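Local coordinates for protein PAN2-PAN3 deadenylation complex catalytic subunit pan2 (PDB 4CZW) that acts, through the USP-like scaffold and exonuclease domains present here, as the catalytic subunit of the PAN deadenylation complex, shortening mRNA poly(A) tails with release of 5'-AMP, at residues F142-I145 with S146-Y149; M105-A108 with L109-S113; V479-Q483 with G484-G488; A9-E12 with Y13-C16; G625-H628 with D629-A633. All coordinates share one frame; numbering follows the deposited sequence.

Contact 1: F142-I145 with S146-Y149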
loop_
_atom_site.group_PDB
_atom_site.type_symbol
_atom_site.label_atom_id
_atom_site.label_comp_id
_atom_site.label_asym_id
_atom_site.label_seq_id
_atom_site.Cartn_x
_atom_site.Cartn_y
_atom_site.Cartn_z
ATOM N N PHE A 142 -6.025 -8.168 -7.041
ATOM C CA PHE A 142 -5.228 -9.026 -7.913
ATOM C C PHE A 142 -5.663 -8.918 -9.371
ATOM O O PHE A 142 -4.841 -9.025 -10.280
ATOM C CB PHE A 142 -5.309 -10.482 -7.450
ATOM C CG PHE A 142 -4.248 -10.862 -6.456
ATOM C CD1 PHE A 142 -4.192 -10.251 -5.215
ATOM C CD2 PHE A 142 -3.310 -11.835 -6.762
ATOM C CE1 PHE A 142 -3.217 -10.598 -4.299
ATOM C CE2 PHE A 142 -2.334 -12.186 -5.850
ATOM C CZ PHE A 142 -2.288 -11.567 -4.617
ATOM N N ASP A 143 -6.956 -8.701 -9.586
ATOM C CA ASP A 143 -7.489 -8.540 -10.933
ATOM C C ASP A 143 -7.134 -7.170 -11.501
ATOM O O ASP A 143 -6.712 -7.055 -12.650
ATOM C CB ASP A 143 -9.007 -8.733 -10.935
ATOM C CG ASP A 143 -9.613 -8.568 -12.317
ATOM O OD1 ASP A 143 -8.927 -8.887 -13.311
ATOM O OD2 ASP A 143 -10.775 -8.118 -12.407
ATOM N N LYS A 144 -7.303 -6.135 -10.685
ATOM C CA LYS A 144 -7.071 -4.766 -11.128
ATOM C C LYS A 144 -5.596 -4.478 -11.394
ATOM O O LYS A 144 -5.251 -3.884 -12.414
ATOM C CB LYS A 144 -7.619 -3.775 -10.096
ATOM C CG LYS A 144 -9.131 -3.638 -10.125
ATOM C CD LYS A 144 -9.603 -3.112 -11.471
ATOM C CE LYS A 144 -11.116 -2.982 -11.527
ATOM N NZ LYS A 144 -11.572 -2.489 -12.858
ATOM N N ILE A 145 -4.728 -4.899 -10.482
ATOM C CA ILE A 145 -3.302 -4.628 -10.626
ATOM C C ILE A 145 -2.684 -5.463 -11.742
ATOM O O ILE A 145 -1.611 -5.138 -12.248
ATOM C CB ILE A 145 -2.534 -4.886 -9.312
ATOM C CG1 ILE A 145 -2.472 -6.384 -9.004
ATOM C CG2 ILE A 145 -3.169 -4.116 -8.166
ATOM C CD1 ILE A 145 -1.665 -6.718 -7.770
ATOM N N SER A 146 -3.365 -6.538 -12.126
ATOM C CA SER A 146 -2.891 -7.388 -13.210
ATOM C C SER A 146 -3.005 -6.663 -14.547
ATOM O O SER A 146 -2.113 -6.753 -15.391
ATOM C CB SER A 146 -3.675 -8.701 -13.251
ATOM O OG SER A 146 -3.140 -9.586 -14.221
ATOM N N GLN A 147 -4.105 -5.940 -14.730
ATOM C CA GLN A 147 -4.326 -5.193 -15.962
ATOM C C GLN A 147 -3.666 -3.817 -15.887
ATOM O O GLN A 147 -3.371 -3.206 -16.914
ATOM C CB GLN A 147 -5.824 -5.059 -16.252
ATOM C CG GLN A 147 -6.589 -4.200 -15.260
ATOM C CD GLN A 147 -8.090 -4.272 -15.465
ATOM O OE1 GLN A 147 -8.663 -5.357 -15.568
ATOM N NE2 GLN A 147 -8.735 -3.112 -15.531
ATOM N N ASP A 148 -3.436 -3.335 -14.669
ATOM C CA ASP A 148 -2.703 -2.089 -14.467
ATOM C C ASP A 148 -1.234 -2.277 -14.826
ATOM O O ASP A 148 -0.589 -1.371 -15.355
ATOM C CB ASP A 148 -2.829 -1.605 -13.020
ATOM C CG ASP A 148 -4.181 -0.987 -12.723
ATOM O OD1 ASP A 148 -4.866 -0.562 -13.676
ATOM O OD2 ASP A 148 -4.554 -0.917 -11.532
ATOM N N TYR A 149 -0.716 -3.464 -14.533
ATOM C CA TYR A 149 0.689 -3.775 -14.763
ATOM C C TYR A 149 1.027 -3.827 -16.248
ATOM O O TYR A 149 2.131 -3.468 -16.654
ATOM C CB TYR A 149 1.045 -5.105 -14.094
ATOM C CG TYR A 149 2.498 -5.503 -14.225
ATOM C CD1 TYR A 149 3.452 -5.023 -13.337
ATOM C CD2 TYR A 149 2.914 -6.367 -15.230
ATOM C CE1 TYR A 149 4.781 -5.388 -13.451
ATOM C CE2 TYR A 149 4.239 -6.737 -15.351
ATOM C CZ TYR A 149 5.168 -6.245 -14.459
ATOM O OH TYR A 149 6.490 -6.612 -14.576
#
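A first torsion of 67° at Gln-147 sets its CG between the backbone N and the carbonyl carbon and brings it back along the helix, beside Lys-144 O. Lys-144 starts with its own CG beside its backbone N and then bends at the second torsion (-62°); the two chains run side by side in the same direction. This is an i to i+3 pairing in helix 130-149 of the USP-like domain. Lys-144 CD lies 4.2 Å from Gln-147 NE2; the ammonium end is held elsewhere, by a hydrogen bond from NZ to Ser-113 OG. Asp-143, one turn before Gln-147, brings OD1 to 4.2 Å from Gln-147 OE1. Its carboxylate stands almost upright to the amide, with planes 83° apart, and no bond joins them.

On the backbone, Tyr-149 N donates to Ile-145 O at 3.0 Å, whereas Ser-146 N has weak bonds to both Phe-142 O and Asp-143 O. The inner side of the helix is buried. Ile-145 meets Leu-82 and Leu-85 of helix 81-94, and Tyr-149 reaches Leu-175 and Val-176 of helix 172-180. Asp-148 also touches Leu-82, and its side chain comes about 5 Å from the zinc ion bound by His-70, Cys-75, Cys-80 and Cys-83, close to Cys-80 and His-70, consistent with a second-shell place. Its backbone is held in the helix: Asp-148 N gives a hydrogen bond to Lys-144 O at 2.9 Å, the donor lying in the carbonyl plane.

Contact 2: M105-A108 with L109-S113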
loop_
_atom_site.group_PDB
_atom_site.type_symbol
_atom_site.label_atom_id
_atom_site.label_comp_id
_atom_site.label_asym_id
_atom_site.label_seq_id
_atom_site.Cartn_x
_atom_site.Cartn_y
_atom_site.Cartn_z
HETATM N N MSE A 105 -5.115 5.703 -1.121
HETATM C CA MSE A 105 -5.333 4.449 -1.828
HETATM C C MSE A 105 -6.743 3.904 -1.601
HETATM O O MSE A 105 -7.325 3.287 -2.492
HETATM C CB MSE A 105 -4.281 3.418 -1.402
HETATM C CG MSE A 105 -4.800 2.275 -0.545
HETATM SE SE MSE A 105 -5.029 0.649 -1.582
HETATM C CE MSE A 105 -3.233 0.549 -2.316
ATOM N N LEU A 106 -7.291 4.142 -0.413
ATOM C CA LEU A 106 -8.639 3.687 -0.093
ATOM C C LEU A 106 -9.657 4.635 -0.707
ATOM O O LEU A 106 -10.795 4.256 -0.985
ATOM C CB LEU A 106 -8.834 3.591 1.420
ATOM C CG LEU A 106 -7.943 2.582 2.148
ATOM C CD1 LEU A 106 -8.189 2.628 3.648
ATOM C CD2 LEU A 106 -8.165 1.179 1.604
ATOM N N ARG A 107 -9.231 5.876 -0.914
ATOM C CA ARG A 107 -10.058 6.880 -1.563
ATOM C C ARG A 107 -10.133 6.600 -3.060
ATOM O O ARG A 107 -11.184 6.752 -3.680
ATOM C CB ARG A 107 -9.500 8.279 -1.297
ATOM C CG ARG A 107 -10.358 9.418 -1.812
ATOM C CD ARG A 107 -9.807 10.755 -1.338
ATOM N NE ARG A 107 -9.901 10.901 0.112
ATOM C CZ ARG A 107 -9.148 11.726 0.831
ATOM N NH1 ARG A 107 -8.231 12.479 0.239
ATOM N NH2 ARG A 107 -9.305 11.796 2.147
ATOM N N ALA A 108 -9.008 6.177 -3.630
ATOM C CA ALA A 108 -8.940 5.835 -5.046
ATOM C C ALA A 108 -9.713 4.552 -5.337
ATOM O O ALA A 108 -10.279 4.391 -6.418
ATOM C CB ALA A 108 -7.492 5.693 -5.487
ATOM N N LEU A 109 -9.723 3.641 -4.367
ATOM C CA LEU A 109 -10.493 2.406 -4.474
ATOM C C LEU A 109 -11.974 2.716 -4.639
ATOM O O LEU A 109 -12.683 2.052 -5.395
ATOM C CB LEU A 109 -10.274 1.527 -3.241
ATOM C CG LEU A 109 -11.107 0.245 -3.152
ATOM C CD1 LEU A 109 -10.624 -0.788 -4.158
ATOM C CD2 LEU A 109 -11.083 -0.322 -1.740
ATOM N N ASN A 110 -12.427 3.741 -3.927
ATOM C CA ASN A 110 -13.821 4.164 -3.963
ATOM C C ASN A 110 -14.224 4.706 -5.334
ATOM O O ASN A 110 -15.410 4.778 -5.657
ATOM C CB ASN A 110 -14.072 5.220 -2.885
ATOM C CG ASN A 110 -15.544 5.525 -2.694
ATOM O OD1 ASN A 110 -16.400 4.668 -2.904
ATOM N ND2 ASN A 110 -15.845 6.755 -2.293
ATOM N N HIS A 111 -13.233 5.082 -6.136
ATOM C CA HIS A 111 -13.487 5.635 -7.461
ATOM C C HIS A 111 -13.144 4.640 -8.568
ATOM O O HIS A 111 -13.357 4.918 -9.747
ATOM C CB HIS A 111 -12.695 6.929 -7.662
ATOM C CG HIS A 111 -13.066 8.020 -6.707
ATOM N ND1 HIS A 111 -14.309 8.617 -6.705
ATOM C CD2 HIS A 111 -12.355 8.629 -5.729
ATOM C CE1 HIS A 111 -14.349 9.541 -5.762
ATOM N NE2 HIS A 111 -13.177 9.569 -5.155
ATOM N N THR A 112 -12.613 3.484 -8.184
ATOM C CA THR A 112 -12.238 2.454 -9.148
ATOM C C THR A 112 -13.482 1.811 -9.760
ATOM O O THR A 112 -14.509 1.680 -9.097
ATOM C CB THR A 112 -11.358 1.364 -8.493
ATOM O OG1 THR A 112 -10.301 1.985 -7.751
ATOM C CG2 THR A 112 -10.755 0.443 -9.546
ATOM N N SER A 113 -13.386 1.425 -11.029
ATOM C CA SER A 113 -14.500 0.790 -11.724
ATOM C C SER A 113 -14.876 -0.543 -11.083
ATOM O O SER A 113 -14.010 -1.277 -10.606
ATOM C CB SER A 113 -14.158 0.583 -13.201
ATOM O OG SER A 113 -13.024 -0.254 -13.352
#
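Ala-108 O is gripped by two donors of the turn that follows helix 103-109. His-111 N comes from above one face of the carbonyl plane at 3.0 Å, and Thr-112 OG1 from the opposite face at 2.8 Å. The hydroxyl reaches it because the first torsion of Thr-112 (-49°) puts OG1 beside its own backbone N, within bonding distance of Ala-108 O, and CG2 anti to that N. One carbonyl thus holds both a main-chain and a side-chain group of the turn.

Next to this pair the imidazole of His-111 folds back along the helix. The CD2 side of the ring lies near Arg-107 O, which is oblique to it, while Ala-108 CA meets the ring edge. The tip of the ring looks elsewhere: NE2 is hydrogen-bonded to Glu-500 OE2 of the exonuclease domain, and the side chain of Arg-107 also touches Glu-500. The contact therefore takes part in the junction of the two domains.

What positions this first shell is the helical bonding behind it. Leu-109 N donates to Met-105 O at 3.1 Å, and Asn-110 N has weak bonds to Leu-106 O and Arg-107 O. Leu-109 buries its side chain against Leu-137 and Phe-140 of helix 130-149, and the selenomethionine at Met-105 packs on helix 81-94. Thr-112 N bonds Leu-109 O at 3.1 Å. The arrangement is a helix C-terminal end running into a type I beta turn, Leu-109 to Thr-112, on the way to helix 130-149 of the USP-like domain.

Contact 3: V479-Q483 with G484-G488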
loop_
_atom_site.group_PDB
_atom_site.type_symbol
_atom_site.label_atom_id
_atom_site.label_comp_id
_atom_site.label_asym_id
_atom_site.label_seq_id
_atom_site.Cartn_x
_atom_site.Cartn_y
_atom_site.Cartn_z
ATOM N N VAL A 479 5.426 23.940 -4.785
ATOM C CA VAL A 479 6.827 23.607 -4.566
ATOM C C VAL A 479 7.713 24.650 -5.242
ATOM O O VAL A 479 7.489 25.017 -6.397
ATOM C CB VAL A 479 7.175 22.205 -5.092
ATOM C CG1 VAL A 479 8.511 21.754 -4.527
ATOM C CG2 VAL A 479 6.088 21.215 -4.713
ATOM N N VAL A 480 8.722 25.118 -4.514
ATOM C CA VAL A 480 9.516 26.266 -4.933
ATOM C C VAL A 480 11.013 25.951 -4.974
ATOM O O VAL A 480 11.532 25.256 -4.098
ATOM C CB VAL A 480 9.254 27.468 -3.989
ATOM C CG1 VAL A 480 10.352 28.510 -4.093
ATOM C CG2 VAL A 480 7.891 28.080 -4.277
ATOM N N ARG A 481 11.693 26.450 -6.005
ATOM C CA ARG A 481 13.146 26.330 -6.116
ATOM C C ARG A 481 13.847 26.893 -4.883
ATOM O O ARG A 481 13.602 28.031 -4.484
ATOM C CB ARG A 481 13.650 27.049 -7.369
ATOM C CG ARG A 481 13.176 26.447 -8.678
ATOM C CD ARG A 481 13.636 27.288 -9.858
ATOM N NE ARG A 481 13.302 26.670 -11.137
ATOM C CZ ARG A 481 12.145 26.838 -11.769
ATOM N NH1 ARG A 481 11.203 27.606 -11.237
ATOM N NH2 ARG A 481 11.928 26.237 -12.931
ATOM N N GLY A 482 14.726 26.094 -4.287
ATOM C CA GLY A 482 15.429 26.504 -3.086
ATOM C C GLY A 482 16.840 26.993 -3.350
ATOM O O GLY A 482 17.562 27.354 -2.419
ATOM N N GLN A 483 17.231 27.009 -4.621
ATOM C CA GLN A 483 18.573 27.435 -5.003
ATOM C C GLN A 483 18.642 27.775 -6.488
ATOM O O GLN A 483 17.683 27.550 -7.228
ATOM C CB GLN A 483 19.588 26.345 -4.657
ATOM C CG GLN A 483 19.283 24.994 -5.285
ATOM C CD GLN A 483 19.723 23.837 -4.411
ATOM O OE1 GLN A 483 19.498 23.841 -3.201
ATOM N NE2 GLN A 483 20.354 22.839 -5.019
ATOM N N GLY A 484 19.778 28.319 -6.915
ATOM C CA GLY A 484 19.970 28.700 -8.303
ATOM C C GLY A 484 19.573 30.137 -8.586
ATOM O O GLY A 484 19.194 30.878 -7.676
ATOM N N SER A 485 19.658 30.529 -9.854
ATOM C CA SER A 485 19.330 31.886 -10.273
ATOM C C SER A 485 17.864 32.227 -10.026
ATOM O O SER A 485 17.533 33.355 -9.665
ATOM C CB SER A 485 19.662 32.074 -11.753
ATOM O OG SER A 485 18.969 31.130 -12.549
ATOM N N ARG A 486 16.988 31.248 -10.232
ATOM C CA ARG A 486 15.562 31.446 -10.007
ATOM C C ARG A 486 15.140 30.901 -8.648
ATOM O O ARG A 486 14.082 30.286 -8.515
ATOM C CB ARG A 486 14.743 30.789 -11.121
ATOM C CG ARG A 486 14.745 31.570 -12.425
ATOM C CD ARG A 486 13.837 30.926 -13.461
ATOM N NE ARG A 486 14.339 29.628 -13.899
ATOM C CZ ARG A 486 13.722 28.849 -14.781
ATOM N NH1 ARG A 486 12.573 29.233 -15.319
ATOM N NH2 ARG A 486 14.252 27.683 -15.124
ATOM N N GLU A 487 15.979 31.126 -7.642
ATOM C CA GLU A 487 15.654 30.746 -6.274
ATOM C C GLU A 487 14.448 31.539 -5.786
ATOM O O GLU A 487 14.449 32.769 -5.821
ATOM C CB GLU A 487 16.851 30.974 -5.349
ATOM C CG GLU A 487 16.578 30.663 -3.886
ATOM C CD GLU A 487 17.752 31.005 -2.990
ATOM O OE1 GLU A 487 18.775 31.497 -3.512
ATOM O OE2 GLU A 487 17.651 30.783 -1.766
ATOM N N GLY A 488 13.417 30.829 -5.341
ATOM C CA GLY A 488 12.196 31.469 -4.894
ATOM C C GLY A 488 11.071 31.322 -5.900
ATOM O O GLY A 488 9.904 31.530 -5.575
HETATM O O HOH W 1 17.043 28.469 -9.757
#
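Arg-481 and Arg-486 stack their guanidinium groups, with centres 4.0 Å apart and planes 26° from parallel. The overlap is offset: Arg-481 NH2 lies over one face of Arg-486, near its rim. Arg-481 gets there extended from CG to NE, its CD passing beside Arg-486 O, whereas Arg-486 bends at its third torsion (-67°) to bring its plane round. Acidic partners surround the pair. Glu-434 takes salt bridges from Arg-481 NE and Arg-486 NH2, and Glu-427 takes one from Arg-486 NH1, which probably balances the two charges and helps fix how both groups are turned.

The firm part of the contact continues at the base of the loop. Gly-488 N donates to Arg-481 O at 2.9 Å, close to straight at 157°, and Val-480 CG1 lies against the main chain of Gly-488. Glu-487 lies alongside the main chain, its CG 3.7 Å from Gly-482 C. Arg-616 of helix 604-623 ties this flank down, for it bonds both Glu-487 OE2 and Gly-482 O.

The outer end is looser. From Gly-484 to Glu-487 the chain makes a type I turn closed by a weak bond, Glu-487 N to Gly-484 O, and Ser-485 is exposed at its crest. Across the turn a water donates to Gln-483 O and accepts from Arg-486 N, 2.8 Å from each. The whole is the connection of a beta hairpin, joining antiparallel strands 471-481 and 490-496 in the central sheet of the RNase H-like exonuclease domain.

Contact 4: A9-E12 with Y13-C16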
loop_
_atom_site.group_PDB
_atom_site.type_symbol
_atom_site.label_atom_id
_atom_site.label_comp_id
_atom_site.label_asym_id
_atom_site.label_seq_id
_atom_site.Cartn_x
_atom_site.Cartn_y
_atom_site.Cartn_z
ATOM N N ALA A 9 -10.022 -12.711 22.834
ATOM C CA ALA A 9 -8.951 -11.927 22.238
ATOM C C ALA A 9 -8.291 -11.018 23.268
ATOM O O ALA A 9 -8.948 -10.154 23.850
ATOM C CB ALA A 9 -9.482 -11.106 21.074
ATOM N N PRO A 10 -6.985 -11.217 23.503
ATOM C CA PRO A 10 -6.206 -10.352 24.395
ATOM C C PRO A 10 -6.151 -8.925 23.855
ATOM O O PRO A 10 -6.423 -8.726 22.670
ATOM C CB PRO A 10 -4.815 -11.003 24.392
ATOM C CG PRO A 10 -5.044 -12.406 23.936
ATOM C CD PRO A 10 -6.170 -12.314 22.958
ATOM N N PRO A 11 -5.808 -7.944 24.708
ATOM C CA PRO A 11 -5.712 -6.543 24.276
ATOM C C PRO A 11 -4.777 -6.343 23.083
ATOM O O PRO A 11 -4.946 -5.383 22.331
ATOM C CB PRO A 11 -5.169 -5.825 25.521
ATOM C CG PRO A 11 -4.654 -6.911 26.420
ATOM C CD PRO A 11 -5.523 -8.089 26.144
ATOM N N GLU A 12 -3.814 -7.244 22.909
ATOM C CA GLU A 12 -2.894 -7.176 21.778
ATOM C C GLU A 12 -3.608 -7.453 20.455
ATOM O O GLU A 12 -3.130 -7.063 19.390
ATOM C CB GLU A 12 -1.740 -8.166 21.963
ATOM C CG GLU A 12 -0.809 -7.857 23.132
ATOM C CD GLU A 12 -1.324 -8.382 24.462
ATOM O OE1 GLU A 12 -2.526 -8.704 24.561
ATOM O OE2 GLU A 12 -0.518 -8.477 25.413
ATOM N N TYR A 13 -4.751 -8.127 20.531
ATOM C CA TYR A 13 -5.510 -8.491 19.337
ATOM C C TYR A 13 -6.789 -7.676 19.176
ATOM O O TYR A 13 -7.469 -7.784 18.159
ATOM C CB TYR A 13 -5.863 -9.980 19.360
ATOM C CG TYR A 13 -4.782 -10.888 18.819
ATOM C CD1 TYR A 13 -4.647 -11.101 17.453
ATOM C CD2 TYR A 13 -3.906 -11.544 19.673
ATOM C CE1 TYR A 13 -3.665 -11.934 16.953
ATOM C CE2 TYR A 13 -2.921 -12.379 19.183
ATOM C CZ TYR A 13 -2.804 -12.571 17.823
ATOM O OH TYR A 13 -1.825 -13.401 17.330
ATOM N N ARG A 14 -7.120 -6.867 20.179
ATOM C CA ARG A 14 -8.359 -6.096 20.152
ATOM C C ARG A 14 -8.241 -4.847 19.286
ATOM O O ARG A 14 -7.144 -4.457 18.881
ATOM C CB ARG A 14 -8.778 -5.707 21.570
ATOM C CG ARG A 14 -9.092 -6.894 22.462
ATOM C CD ARG A 14 -9.308 -6.465 23.902
ATOM N NE ARG A 14 -9.370 -7.612 24.804
ATOM C CZ ARG A 14 -9.272 -7.528 26.126
ATOM N NH1 ARG A 14 -9.103 -6.347 26.705
ATOM N NH2 ARG A 14 -9.338 -8.624 26.869
ATOM N N ILE A 15 -9.385 -4.229 19.009
ATOM C CA ILE A 15 -9.437 -3.021 18.193
ATOM C C ILE A 15 -8.754 -1.842 18.885
ATOM O O ILE A 15 -9.051 -1.524 20.036
ATOM C CB ILE A 15 -10.889 -2.624 17.857
ATOM C CG1 ILE A 15 -11.567 -3.714 17.020
ATOM C CG2 ILE A 15 -10.909 -1.291 17.132
ATOM C CD1 ILE A 15 -12.931 -3.326 16.492
ATOM N N CYS A 16 -7.838 -1.196 18.171
ATOM C CA CYS A 16 -7.117 -0.051 18.711
ATOM C C CYS A 16 -7.787 1.256 18.302
ATOM O O CYS A 16 -7.920 1.555 17.116
ATOM C CB CYS A 16 -5.661 -0.073 18.247
ATOM S SG CYS A 16 -4.772 -1.578 18.699
#
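Arg-14 and Pro-11 lie side by side and point the same way, with the pyrrolidine ring against the guanidinium: Pro-11 CD is 3.8 Å from Arg-14 CZ, and Pro-11 N sits over one face, toward the rim. The arginine runs extended from CG to NE along the backbone of the two prolines, which carries NE to Ala-9 O. That hydrogen bond is 2.7 Å long with an N-H...O angle of 155°, and the oxygen is tilted only 16° from the guanidinium plane. One bond at the edge and one proline across a face together help to set how the group is turned.

Tyr-13 leaves the turn at roughly a right angle to Arg-14. With its first torsion at -85°, CG stands beside the backbone N, and the ring runs alongside Pro-10, whose CD is 4.1 Å from Tyr-13 CD2; Ala-9 CB meets Tyr-13 CB at 4.2 Å. The backbone makes a compact turn: Tyr-13 N donates to Pro-10 O at 2.8 Å from above the carbonyl plane, and Arg-14 N bonds Pro-11 O weakly.

The Tyr-13 side chain is buried, its ring edge-to-face with Trp-384 and its OH bonded to Glu-376 and Lys-385. The turn thereby lies on the USP-like domain's mixed sheet, with Tyr-13 touching Val-343 of strand 339-347 and Leu-363 of strand 361-365, while Glu-12 meets Arg-370 of strand 368-371.

Contact 5: G625-H628 with D629-A633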
loop_
_atom_site.group_PDB
_atom_site.type_symbol
_atom_site.label_atom_id
_atom_site.label_comp_id
_atom_site.label_asym_id
_atom_site.label_seq_id
_atom_site.Cartn_x
_atom_site.Cartn_y
_atom_site.Cartn_z
ATOM N N GLY A 625 27.978 32.877 14.092
ATOM C CA GLY A 625 27.932 32.490 15.490
ATOM C C GLY A 625 26.990 33.307 16.354
ATOM O O GLY A 625 27.197 33.427 17.562
ATOM N N SER A 626 25.948 33.861 15.745
ATOM C CA SER A 626 24.995 34.684 16.481
ATOM C C SER A 626 23.666 33.966 16.704
ATOM O O SER A 626 22.727 34.547 17.245
ATOM C CB SER A 626 24.754 36.005 15.750
ATOM O OG SER A 626 24.175 35.786 14.476
ATOM N N PHE A 627 23.593 32.702 16.294
ATOM C CA PHE A 627 22.342 31.951 16.367
ATOM C C PHE A 627 21.879 31.712 17.802
ATOM O O PHE A 627 20.681 31.757 18.084
ATOM C CB PHE A 627 22.474 30.609 15.645
ATOM C CG PHE A 627 21.243 29.753 15.743
ATOM C CD1 PHE A 627 20.085 30.106 15.070
ATOM C CD2 PHE A 627 21.240 28.602 16.513
ATOM C CE1 PHE A 627 18.948 29.328 15.161
ATOM C CE2 PHE A 627 20.106 27.817 16.607
ATOM C CZ PHE A 627 18.959 28.181 15.929
ATOM N N HIS A 628 22.824 31.450 18.699
ATOM C CA HIS A 628 22.493 31.217 20.101
ATOM C C HIS A 628 21.818 32.438 20.715
ATOM O O HIS A 628 20.836 32.314 21.445
ATOM C CB HIS A 628 23.744 30.856 20.902
ATOM C CG HIS A 628 23.511 30.774 22.378
ATOM N ND1 HIS A 628 22.788 29.757 22.963
ATOM C CD2 HIS A 628 23.897 31.589 23.389
ATOM C CE1 HIS A 628 22.744 29.946 24.270
ATOM N NE2 HIS A 628 23.409 31.051 24.554
ATOM N N ASP A 629 22.351 33.616 20.409
ATOM C CA ASP A 629 21.802 34.864 20.923
ATOM C C ASP A 629 20.418 35.141 20.347
ATOM O O ASP A 629 19.525 35.607 21.053
ATOM C CB ASP A 629 22.746 36.027 20.615
ATOM C CG ASP A 629 24.094 35.879 21.297
ATOM O OD1 ASP A 629 24.136 35.333 22.420
ATOM O OD2 ASP A 629 25.110 36.307 20.710
ATOM N N VAL A 630 20.248 34.851 19.061
ATOM C CA VAL A 630 18.964 35.042 18.395
ATOM C C VAL A 630 17.910 34.097 18.967
ATOM O O VAL A 630 16.781 34.504 19.245
ATOM C CB VAL A 630 19.081 34.820 16.873
ATOM C CG1 VAL A 630 17.706 34.816 16.222
ATOM C CG2 VAL A 630 19.969 35.886 16.248
ATOM N N LEU A 631 18.295 32.838 19.149
ATOM C CA LEU A 631 17.391 31.824 19.679
ATOM C C LEU A 631 16.943 32.173 21.097
ATOM O O LEU A 631 15.796 31.935 21.470
ATOM C CB LEU A 631 18.060 30.448 19.655
ATOM C CG LEU A 631 17.158 29.245 19.933
ATOM C CD1 LEU A 631 15.982 29.229 18.968
ATOM C CD2 LEU A 631 17.949 27.951 19.837
ATOM N N GLU A 632 17.855 32.744 21.879
ATOM C CA GLU A 632 17.531 33.202 23.226
ATOM C C GLU A 632 16.563 34.378 23.181
ATOM O O GLU A 632 15.641 34.471 23.992
ATOM C CB GLU A 632 18.799 33.599 23.985
ATOM C CG GLU A 632 19.684 32.431 24.391
ATOM C CD GLU A 632 19.041 31.547 25.442
ATOM O OE1 GLU A 632 18.175 32.043 26.194
ATOM O OE2 GLU A 632 19.405 30.355 25.519
ATOM N N ALA A 633 16.781 35.275 22.224
ATOM C CA ALA A 633 15.947 36.460 22.072
ATOM C C ALA A 633 14.527 36.089 21.659
ATOM O O ALA A 633 13.566 36.748 22.053
ATOM C CB ALA A 633 16.564 37.410 21.058
HETATM O O HOH W 2 25.076 33.486 19.537
#
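Glu-632 climbs back over His-628, one helical turn earlier. Its CB is 3.5 Å from His-628 O. The first torsion (-71°) puts CG over one face of the imidazole, 4.1 Å from the ring centroid and 19° off its normal, a CH-pi contact displaced toward the rim. The bend at the second (-68°) then carries the carboxylate on, with OE2 3.6 Å from His-628 CE1, near the ring without a hydrogen bond to it. Were the imidazole protonated, the carboxylate would probably steady that charge.

On the backbone, the first turn of helix 627-634 is regular. Val-630 N donates to Ser-626 O at 3.1 Å in the carbonyl plane, Leu-631 N to Phe-627 O at 2.8 Å, and Glu-632 N to His-628 O. A water accepts from Asp-629 N and donates to Gly-625 O, 2.9 Å from each, linking the new helix to the turn before it.

Other side chains of the turn face the protein: Phe-627 touches Leu-631 and sets its ring edge-to-face with Tyr-618 of helix 604-623, and Val-630 touches Phe-621 of that helix and Leu-592 of helix 585-592.

How the contacts relate
From the N terminus the order is contact 4, contact 2, contact 1, contact 3, contact 5. Each joins adjoining segments, so it closes no long loop, and none nests in or crosses another. Contact 4 lays the N-terminal chain on the mixed sheet of the USP-like domain. Contacts 2 and 1 belong to successive helices there and touch each other, Lys-144 CE packing 4.0 Å from Thr-112 CG2. Contact 2 also faces the exonuclease domain. Contact 3 turns a hairpin in that domain, about 35 Å from contact 2 between centres, and contact 5 starts the helix after 604-623, about 27 Å from contact 3 between centres.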